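Local coordinates for protein F2 like fibronectin-binding protein (Streptococcus pneumoniae, PDB 5A0N) that probably helps the bacterium attach covalently to host surfaces through the internal thioester of its N-terminal adhesin domain, at residues A[144-149]-A[177-182]; A[18-23]-A[45-50]; A[126-129]-A[133-136]. All coordinates share one frame; numbering follows the deposited sequence.

The three contacts illustrate how an adhesin domain divides its packing between helices and sheet. Contacts 1 and 3 belong to the helical insertion and share helix 132-152; their centres are about 16 Å apart, and they touch where Asp182 OD2 meets Arg126 NH2 in a 2.8 Å salt bridge. Contact 2 lies in the small three-stranded sheet, on the opposite side of the chain's centre from contact 1, with centres about 27 Å apart. Its centre is about 26 Å from that of contact 3. Gln144, in contact 1, bonds through OE1 to the backbone N of Cys56, the chain's single cysteine and hence probably the thioester residue.

Contact 1 of 3, residues A[144-149]-A[177-182]; sequences QYEIWR and EMIRTD. With GOL (glycerol), chain C.
An interhelical salt-bridge network joins helix 132-152 to helix 170-182, with Glu146 of the first held between Arg180 of the second and Arg149, three residues on in its own helix. The short segments cross at -47°, their axes 11.3 Å apart at the closest, a gap that long polar side chains can span. Glu146 sets off with CG anti to the backbone N and bends at chi2, which brings its carboxylate to both arginines. Arg180 reaches over with an extended chain and grips it side-on. Its NE meets Glu146 OE2 at 2.9 Å on a nearly straight bond (173°), within the guanidinium plane, while NH2 meets Glu146 OE1, also at 2.9 Å, through the syn lone pair. The two flat groups are nevertheless twisted 41° apart.

Glu146 OE2 takes a second donor, Arg149 NH1, at 2.9 Å; this nitrogen and Arg180 NE approach from opposite faces of the carboxylate. The two guanidinium planes stand almost perpendicular, with Arg149 NH1 3.5 Å from Arg180 NE, a closeness of like charges that the shared carboxylate probably offsets. Nearer its backbone, Glu146 touches with CG the CG2 of Ile179 at 4.1 Å. Arg180 NH2 has a further partner in Val156 O.

A glycerol, probably from the crystallisation liquor, links the Arg149 guanidinium to the backbone of Arg180: Arg149 NH1 bonds to its O2 at 2.9 Å, NH2 to its O3, and its O1 donates to Arg180 O at 2.7 Å. Together these residues form an intra- and interhelical salt-bridge network at the partly exposed rim of a helix-helix interface in the helical insertion.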
loop_
_atom_site.group_PDB
_atom_site.type_symbol
_atom_site.label_atom_id
_atom_site.label_comp_id
_atom_site.label_asym_id
_atom_site.label_seq_id
_atom_site.Cartn_x
_atom_site.Cartn_y
_atom_site.Cartn_z
ATOM N N GLN A 144 -5.806 -0.156 -1.658
ATOM C CA GLN A 144 -5.073 -1.397 -1.510
ATOM C C GLN A 144 -5.747 -2.542 -2.262
ATOM O O GLN A 144 -5.067 -3.345 -2.896
ATOM C CB GLN A 144 -4.910 -1.732 -0.037
ATOM C CG GLN A 144 -4.226 -3.071 0.234
ATOM C CD GLN A 144 -2.783 -3.080 -0.152
ATOM O OE1 GLN A 144 -1.906 -2.757 0.665
ATOM N NE2 GLN A 144 -2.499 -3.507 -1.381
ATOM N N TYR A 145 -7.050 -2.688 -2.124
ATOM C CA TYR A 145 -7.759 -3.741 -2.849
ATOM C C TYR A 145 -7.627 -3.547 -4.354
ATOM O O TYR A 145 -7.474 -4.548 -5.082
ATOM C CB TYR A 145 -9.220 -3.908 -2.412
ATOM C CG TYR A 145 -9.312 -4.694 -1.127
ATOM C CD1 TYR A 145 -9.106 -6.072 -1.135
ATOM C CD2 TYR A 145 -9.554 -4.071 0.098
ATOM C CE1 TYR A 145 -9.118 -6.810 0.054
ATOM C CE2 TYR A 145 -9.564 -4.807 1.281
ATOM C CZ TYR A 145 -9.338 -6.166 1.251
ATOM O OH TYR A 145 -9.305 -6.911 2.397
ATOM N N GLU A 146 -7.653 -2.308 -4.843
ATOM C CA GLU A 146 -7.499 -2.115 -6.271
ATOM C C GLU A 146 -6.071 -2.374 -6.736
ATOM O O GLU A 146 -5.882 -2.899 -7.839
ATOM C CB GLU A 146 -8.035 -0.766 -6.712
ATOM C CG GLU A 146 -8.455 -0.726 -8.194
ATOM C CD GLU A 146 -9.678 -1.552 -8.553
ATOM O OE1 GLU A 146 -10.133 -2.369 -7.718
ATOM O OE2 GLU A 146 -10.194 -1.379 -9.678
ATOM N N ILE A 147 -5.072 -2.103 -5.891
ATOM C CA ILE A 147 -3.721 -2.533 -6.219
ATOM C C ILE A 147 -3.677 -4.041 -6.406
ATOM O O ILE A 147 -3.074 -4.534 -7.376
ATOM C CB ILE A 147 -2.709 -2.006 -5.182
ATOM C CG1 ILE A 147 -2.550 -0.503 -5.401
ATOM C CG2 ILE A 147 -1.382 -2.758 -5.215
ATOM C CD1 ILE A 147 -1.751 0.221 -4.322
ATOM N N TRP A 148 -4.319 -4.778 -5.501
ATOM C CA TRP A 148 -4.358 -6.240 -5.563
ATOM C C TRP A 148 -5.167 -6.774 -6.746
ATOM O O TRP A 148 -4.922 -7.896 -7.191
ATOM C CB TRP A 148 -4.922 -6.822 -4.256
ATOM C CG TRP A 148 -3.998 -6.737 -3.111
ATOM C CD1 TRP A 148 -2.651 -6.745 -3.136
ATOM C CD2 TRP A 148 -4.380 -6.688 -1.720
ATOM N NE1 TRP A 148 -2.149 -6.734 -1.838
ATOM C CE2 TRP A 148 -3.204 -6.668 -0.955
ATOM C CE3 TRP A 148 -5.604 -6.631 -1.059
ATOM C CZ2 TRP A 148 -3.220 -6.622 0.447
ATOM C CZ3 TRP A 148 -5.616 -6.531 0.300
ATOM C CH2 TRP A 148 -4.438 -6.538 1.048
ATOM N N ARG A 149 -6.085 -5.989 -7.289
ATOM C CA ARG A 149 -6.736 -6.380 -8.549
ATOM C C ARG A 149 -5.674 -6.630 -9.602
ATOM O O ARG A 149 -5.772 -7.590 -10.365
ATOM C CB ARG A 149 -7.685 -5.274 -9.010
ATOM C CG ARG A 149 -8.311 -5.536 -10.373
ATOM C CD ARG A 149 -9.273 -4.446 -10.766
ATOM N NE ARG A 149 -9.822 -4.665 -12.089
ATOM C CZ ARG A 149 -10.601 -3.796 -12.716
ATOM N NH1 ARG A 149 -11.011 -2.709 -12.115
ATOM N NH2 ARG A 149 -11.030 -4.053 -13.948
ATOM N N GLU A 177 -15.804 3.069 -7.079
ATOM C CA GLU A 177 -16.348 3.393 -8.392
ATOM C C GLU A 177 -15.637 4.596 -8.991
ATOM O O GLU A 177 -15.415 4.672 -10.205
ATOM C CB GLU A 177 -17.851 3.610 -8.308
ATOM C CG GLU A 177 -18.548 2.336 -7.914
ATOM C CD GLU A 177 -19.986 2.477 -7.539
ATOM O OE1 GLU A 177 -20.597 3.451 -7.890
ATOM O OE2 GLU A 177 -20.514 1.572 -6.871
ATOM N N MET A 178 -15.318 5.578 -8.150
ATOM C CA MET A 178 -14.565 6.734 -8.631
ATOM C C MET A 178 -13.140 6.364 -9.037
ATOM O O MET A 178 -12.659 6.802 -10.078
ATOM C CB MET A 178 -14.576 7.856 -7.605
ATOM C CG MET A 178 -15.975 8.380 -7.311
ATOM S SD MET A 178 -15.946 9.467 -5.846
ATOM C CE MET A 178 -17.596 9.415 -5.269
ATOM N N ILE A 179 -12.471 5.553 -8.216
ATOM C CA ILE A 179 -11.153 5.044 -8.586
ATOM C C ILE A 179 -11.212 4.379 -9.969
ATOM O O ILE A 179 -10.364 4.631 -10.830
ATOM C CB ILE A 179 -10.628 4.019 -7.562
ATOM C CG1 ILE A 179 -10.269 4.698 -6.232
ATOM C CG2 ILE A 179 -9.446 3.241 -8.113
ATOM C CD1 ILE A 179 -10.125 3.724 -5.064
ATOM N N ARG A 180 -12.206 3.516 -10.174
ATOM C CA ARG A 180 -12.277 2.754 -11.430
ATOM C C ARG A 180 -12.568 3.650 -12.620
ATOM O O ARG A 180 -12.095 3.375 -13.727
ATOM C CB ARG A 180 -13.323 1.660 -11.323
ATOM C CG ARG A 180 -12.801 0.543 -10.436
ATOM C CD ARG A 180 -13.770 -0.590 -10.170
ATOM N NE ARG A 180 -13.049 -1.632 -9.437
ATOM C CZ ARG A 180 -13.586 -2.615 -8.757
ATOM N NH1 ARG A 180 -14.891 -2.773 -8.715
ATOM N NH2 ARG A 180 -12.795 -3.447 -8.114
ATOM N N THR A 181 -13.315 4.724 -12.419
ATOM C CA THR A 181 -13.590 5.688 -13.488
ATOM C C THR A 181 -12.384 6.569 -13.782
ATOM O O THR A 181 -12.141 6.924 -14.936
ATOM C CB THR A 181 -14.796 6.544 -13.075
ATOM O OG1 THR A 181 -15.921 5.694 -12.824
ATOM C CG2 THR A 181 -15.169 7.537 -14.105
ATOM N N ASP A 182 -11.625 6.919 -12.740
ATOM C CA ASP A 182 -10.633 7.987 -12.827
ATOM C C ASP A 182 -9.199 7.537 -13.032
ATOM O O ASP A 182 -8.326 8.362 -13.292
ATOM C CB ASP A 182 -10.648 8.846 -11.565
ATOM C CG ASP A 182 -11.942 9.610 -11.350
ATOM O OD1 ASP A 182 -12.838 9.555 -12.233
ATOM O OD2 ASP A 182 -12.060 10.253 -10.270
HETATM C C1 GOL C . -10.902 0.142 -14.677
HETATM O O1 GOL C . -10.575 1.099 -13.672
HETATM C C2 GOL C . -12.394 -0.224 -14.770
HETATM O O2 GOL C . -12.723 -0.990 -13.623
HETATM C C3 GOL C . -12.741 -1.007 -16.063
HETATM O O3 GOL C . -12.093 -2.298 -16.216
#

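Contact 2 of 3, residues A[18-23]-A[45-50]; sequences KYYSLG and DTHENS
Tyr19 and Tyr20, successive residues of strand 19-21, send their rings to opposite faces of the small antiparallel sheet, and each finds a partner in segment 45-50. Strand 41-43 runs between strands 19-21 and 49-51, so Tyr19 reaches Ser50 across a middle strand, whereas Tyr20 meets His47 of the loop that joins strands 41-43 and 49-51. No backbone pairing links the two segments directly.

On one face, the Tyr19 ring offers its CD2-CE2 side to Ser50. The serine hydroxyl OG stands 3.4 Å from Tyr19 CD2, approaching obliquely, while Ser50 CB lies 3.6 Å from Tyr19 CE2. With chi1 at 60°, Ser50 OG lies between the backbone N and the carbonyl carbon, a setting that keeps OG as well as CB close to the CD2-CE2 bond of the ring; the hydroxyl's hydrogen-bonding partner is Tyr198 OH. The far end of Tyr19 is fixed separately, its OH bonding to Ser14 N, and the same ring also touches Val41 and Thr43 of the middle strand.

On the other face, Tyr20 points from its backbone toward segment 45-50 and meets His47 more loosely. His47 NE2 lies at the edge of the tyrosine ring, near its plane, 4.3 Å from Tyr20 CE2; relative to the imidazole, Tyr20 CE2 lies obliquely. Tyr20 also rests on Ile42 and Pro71.

Although all four side chains carry polar atoms, they meet by van der Waals touch. The hydroxyls of Tyr19 and Ser50 have their hydrogen-bonding partners elsewhere, so this contact rests on the fit of two side-chain pairs, Tyr19 against Ser50 and, more loosely, Tyr20 against His47, rather than on a polar bond between them.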
loop_
_atom_site.group_PDB
_atom_site.type_symbol
_atom_site.label_atom_id
_atom_site.label_comp_id
_atom_site.label_asym_id
_atom_site.label_seq_id
_atom_site.Cartn_x
_atom_site.Cartn_y
_atom_site.Cartn_z
ATOM N N LYS A 18 17.337 -1.700 8.007
ATOM C CA LYS A 18 16.169 -2.554 8.193
ATOM C C LYS A 18 14.975 -1.780 8.742
ATOM O O LYS A 18 15.117 -0.848 9.528
ATOM C CB LYS A 18 16.474 -3.744 9.125
ATOM C CG LYS A 18 17.653 -4.612 8.699
ATOM C CD LYS A 18 17.458 -5.193 7.294
ATOM C CE LYS A 18 18.568 -6.123 6.873
ATOM N NZ LYS A 18 18.369 -7.395 7.555
ATOM N N TYR A 19 13.799 -2.197 8.286
ATOM C CA TYR A 19 12.537 -1.525 8.560
ATOM C C TYR A 19 11.469 -2.541 8.930
ATOM O O TYR A 19 11.509 -3.694 8.457
ATOM C CB TYR A 19 12.084 -0.725 7.316
ATOM C CG TYR A 19 13.080 0.352 6.915
ATOM C CD1 TYR A 19 14.171 0.044 6.119
ATOM C CD2 TYR A 19 12.966 1.663 7.376
ATOM C CE1 TYR A 19 15.130 0.974 5.800
ATOM C CE2 TYR A 19 13.896 2.634 7.032
ATOM C CZ TYR A 19 14.993 2.277 6.267
ATOM O OH TYR A 19 15.912 3.267 6.017
ATOM N N TYR A 20 10.507 -2.099 9.740
ATOM C CA TYR A 20 9.358 -2.885 10.159
ATOM C C TYR A 20 8.104 -2.188 9.639
ATOM O O TYR A 20 8.151 -1.018 9.255
ATOM C CB TYR A 20 9.258 -2.995 11.682
ATOM C CG TYR A 20 10.500 -3.443 12.411
ATOM C CD1 TYR A 20 11.405 -4.365 11.873
ATOM C CD2 TYR A 20 10.761 -2.965 13.672
ATOM C CE1 TYR A 20 12.489 -4.819 12.599
ATOM C CE2 TYR A 20 11.835 -3.384 14.400
ATOM C CZ TYR A 20 12.715 -4.322 13.876
ATOM O OH TYR A 20 13.796 -4.744 14.595
ATOM N N SER A 21 6.974 -2.899 9.653
ATOM C CA SER A 21 5.701 -2.265 9.340
ATOM C C SER A 21 4.665 -2.537 10.426
ATOM O O SER A 21 4.605 -3.623 11.037
ATOM C CB SER A 21 5.161 -2.730 8.001
ATOM O OG SER A 21 3.903 -2.169 7.700
ATOM N N LEU A 22 3.811 -1.540 10.643
ATOM C CA LEU A 22 2.706 -1.638 11.576
ATOM C C LEU A 22 1.576 -2.501 11.037
ATOM O O LEU A 22 0.658 -2.874 11.796
ATOM C CB LEU A 22 2.182 -0.251 11.944
ATOM C CG LEU A 22 3.225 0.710 12.515
ATOM C CD1 LEU A 22 2.574 2.005 12.956
ATOM C CD2 LEU A 22 4.030 0.098 13.678
ATOM N N GLY A 23 1.608 -2.846 9.751
ATOM C CA GLY A 23 0.630 -3.740 9.195
ATOM C C GLY A 23 -0.574 -3.079 8.603
ATOM O O GLY A 23 -0.695 -1.849 8.611
ATOM N N ASP A 45 15.490 0.640 14.386
ATOM C CA ASP A 45 16.227 1.067 15.553
ATOM C C ASP A 45 15.438 2.053 16.418
ATOM O O ASP A 45 15.151 1.813 17.597
ATOM C CB ASP A 45 17.619 1.603 15.178
ATOM C CG ASP A 45 17.664 2.565 13.985
ATOM O OD1 ASP A 45 16.652 3.062 13.490
ATOM O OD2 ASP A 45 18.802 2.829 13.522
ATOM N N THR A 46 15.050 3.174 15.832
ATOM C CA THR A 46 14.372 4.217 16.550
ATOM C C THR A 46 12.847 4.145 16.482
ATOM O O THR A 46 12.166 4.903 17.166
ATOM C CB THR A 46 14.813 5.583 16.044
ATOM O OG1 THR A 46 14.533 5.672 14.652
ATOM C CG2 THR A 46 16.297 5.829 16.294
ATOM N N HIS A 47 12.307 3.317 15.596
ATOM C CA HIS A 47 10.858 3.177 15.413
ATOM C C HIS A 47 10.236 4.490 14.936
ATOM O O HIS A 47 9.092 4.824 15.275
ATOM C CB HIS A 47 10.118 2.635 16.647
ATOM C CG HIS A 47 10.673 1.354 17.176
ATOM N ND1 HIS A 47 10.189 0.766 18.322
ATOM C CD2 HIS A 47 11.639 0.529 16.707
ATOM C CE1 HIS A 47 10.851 -0.345 18.554
ATOM N NE2 HIS A 47 11.737 -0.515 17.595
ATOM N N GLU A 48 11.033 5.259 14.189
ATOM C CA GLU A 48 10.618 6.521 13.518
ATOM C C GLU A 48 9.927 6.113 12.211
ATOM O O GLU A 48 10.466 5.270 11.489
ATOM C CB GLU A 48 11.859 7.386 13.138
ATOM C CG GLU A 48 12.566 8.154 14.254
ATOM C CD GLU A 48 13.880 8.770 13.777
ATOM O OE1 GLU A 48 13.915 9.327 12.659
ATOM O OE2 GLU A 48 14.886 8.709 14.500
ATOM N N ASN A 49 8.794 6.710 11.870
ATOM C CA ASN A 49 8.283 6.411 10.543
ATOM C C ASN A 49 9.306 6.780 9.501
ATOM O O ASN A 49 9.887 7.862 9.521
ATOM C CB ASN A 49 7.060 7.204 10.183
ATOM C CG ASN A 49 5.848 6.799 10.931
ATOM O OD1 ASN A 49 5.865 5.917 11.811
ATOM N ND2 ASN A 49 4.745 7.454 10.572
ATOM N N SER A 50 9.449 5.872 8.554
ATOM C CA SER A 50 10.228 6.084 7.318
ATOM C C SER A 50 9.292 6.436 6.169
ATOM O O SER A 50 9.664 7.190 5.288
ATOM C CB SER A 50 11.066 4.869 6.993
ATOM O OG SER A 50 10.274 3.708 6.805
#

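Contact 3 of 3, residues A[126-129]-A[133-136]; sequences RAWG and NTAR
Trp128, at the end of helix 123-128, turns its indole onto the first turn of helix 132-152, where Ala135 and Thr134 receive it. From its CB, already 4.0 Å from Ala135 CB, the side chain runs with CG anti to the carbonyl carbon (chi1 -73°), which puts the ring on the side of the backbone N of Trp128, against Ala135 and Thr134. The methyl then sits over one face: Ala135 CB is 3.8 Å from Trp128 CG and 3.7 Å from CD2, the shortest of its approaches, and CE3 lies beside it too. Measured to the centre of the five-membered ring, that CB is 4.1 Å away and 30° off the ring normal, an off-centre CH-pi contact.

The CD1-NE1 side of the five-membered ring meets Thr134, whose CG2, directed anti to the threonine's backbone N, lies 3.7 Å from Trp128 CD1 and 3.6 Å from NE1, coming in obliquely, while Thr134 OG1 bonds instead to Asp131 OD2. Threonine and tryptophan side chains cross at about a right angle. The indole also touches Gln171, Gln172 and Ala175, so a second helix, 170-182, packs on it as well.

Gly129, the first residue to leave helical angles, has positive phi, and from there the chain swings into the next helix within a few residues. The result is a tryptophan at the end of one helix packed on the first turn of the next, across a short alpha-alpha connection of the helical insertion.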
loop_
_atom_site.group_PDB
_atom_site.type_symbol
_atom_site.label_atom_id
_atom_site.label_comp_id
_atom_site.label_asym_id
_atom_site.label_seq_id
_atom_site.Cartn_x
_atom_site.Cartn_y
_atom_site.Cartn_z
ATOM N N ARG A 126 -15.464 13.801 -2.654
ATOM C CA ARG A 126 -16.749 13.294 -3.150
ATOM C C ARG A 126 -17.304 12.143 -2.316
ATOM O O ARG A 126 -18.505 12.005 -2.201
ATOM C CB ARG A 126 -16.601 12.877 -4.625
ATOM C CG ARG A 126 -16.381 14.079 -5.541
ATOM C CD ARG A 126 -16.300 13.657 -6.970
ATOM N NE ARG A 126 -15.029 13.026 -7.290
ATOM C CZ ARG A 126 -14.812 12.150 -8.266
ATOM N NH1 ARG A 126 -15.802 11.658 -9.011
ATOM N NH2 ARG A 126 -13.579 11.772 -8.468
ATOM N N ALA A 127 -16.426 11.282 -1.785
ATOM C CA ALA A 127 -16.875 10.092 -1.057
ATOM C C ALA A 127 -17.058 10.300 0.438
ATOM O O ALA A 127 -17.996 9.730 1.020
ATOM C CB ALA A 127 -15.908 8.935 -1.319
ATOM N N TRP A 128 -16.138 11.052 1.040
ATOM C CA TRP A 128 -16.134 11.294 2.501
ATOM C C TRP A 128 -16.402 12.746 2.879
ATOM O O TRP A 128 -16.548 13.038 4.058
ATOM C CB TRP A 128 -14.813 10.820 3.173
ATOM C CG TRP A 128 -14.702 9.359 3.272
ATOM C CD1 TRP A 128 -15.211 8.562 4.260
ATOM C CD2 TRP A 128 -14.040 8.477 2.351
ATOM N NE1 TRP A 128 -14.926 7.234 3.986
ATOM C CE2 TRP A 128 -14.221 7.169 2.813
ATOM C CE3 TRP A 128 -13.335 8.680 1.173
ATOM C CZ2 TRP A 128 -13.718 6.073 2.130
ATOM C CZ3 TRP A 128 -12.832 7.583 0.502
ATOM C CH2 TRP A 128 -13.032 6.311 0.966
ATOM N N GLY A 129 -16.433 13.665 1.918
ATOM C CA GLY A 129 -16.652 15.074 2.236
ATOM C C GLY A 129 -15.466 15.565 3.040
ATOM O O GLY A 129 -14.308 15.422 2.622
ATOM N N ASN A 133 -10.386 12.277 8.666
ATOM C CA ASN A 133 -9.939 11.262 9.607
ATOM C C ASN A 133 -10.399 9.858 9.212
ATOM O O ASN A 133 -9.608 8.916 9.245
ATOM C CB ASN A 133 -10.374 11.581 11.040
ATOM C CG ASN A 133 -9.748 10.645 12.058
ATOM O OD1 ASN A 133 -8.529 10.582 12.191
ATOM N ND2 ASN A 133 -10.576 9.867 12.717
ATOM N N THR A 134 -11.670 9.717 8.835
ATOM C CA THR A 134 -12.157 8.411 8.372
ATOM C C THR A 134 -11.474 8.037 7.053
ATOM O O THR A 134 -10.968 6.913 6.888
ATOM C CB THR A 134 -13.678 8.444 8.194
ATOM O OG1 THR A 134 -14.271 8.646 9.480
ATOM C CG2 THR A 134 -14.230 7.165 7.546
ATOM N N ALA A 135 -11.397 8.985 6.114
ATOM C CA ALA A 135 -10.844 8.696 4.809
ATOM C C ALA A 135 -9.399 8.236 4.869
ATOM O O ALA A 135 -8.985 7.390 4.063
ATOM C CB ALA A 135 -10.969 9.891 3.891
ATOM N N ARG A 136 -8.632 8.722 5.849
ATOM C CA ARG A 136 -7.219 8.400 5.902
ATOM C C ARG A 136 -6.971 6.897 5.877
ATOM O O ARG A 136 -6.022 6.426 5.223
ATOM C CB ARG A 136 -6.602 9.014 7.174
ATOM C CG ARG A 136 -5.115 8.756 7.356
ATOM C CD ARG A 136 -4.596 9.427 8.627
ATOM N NE ARG A 136 -5.189 8.739 9.764
ATOM C CZ ARG A 136 -4.651 7.692 10.388
ATOM N NH1 ARG A 136 -3.446 7.248 10.079
ATOM N NH2 ARG A 136 -5.350 7.103 11.324
#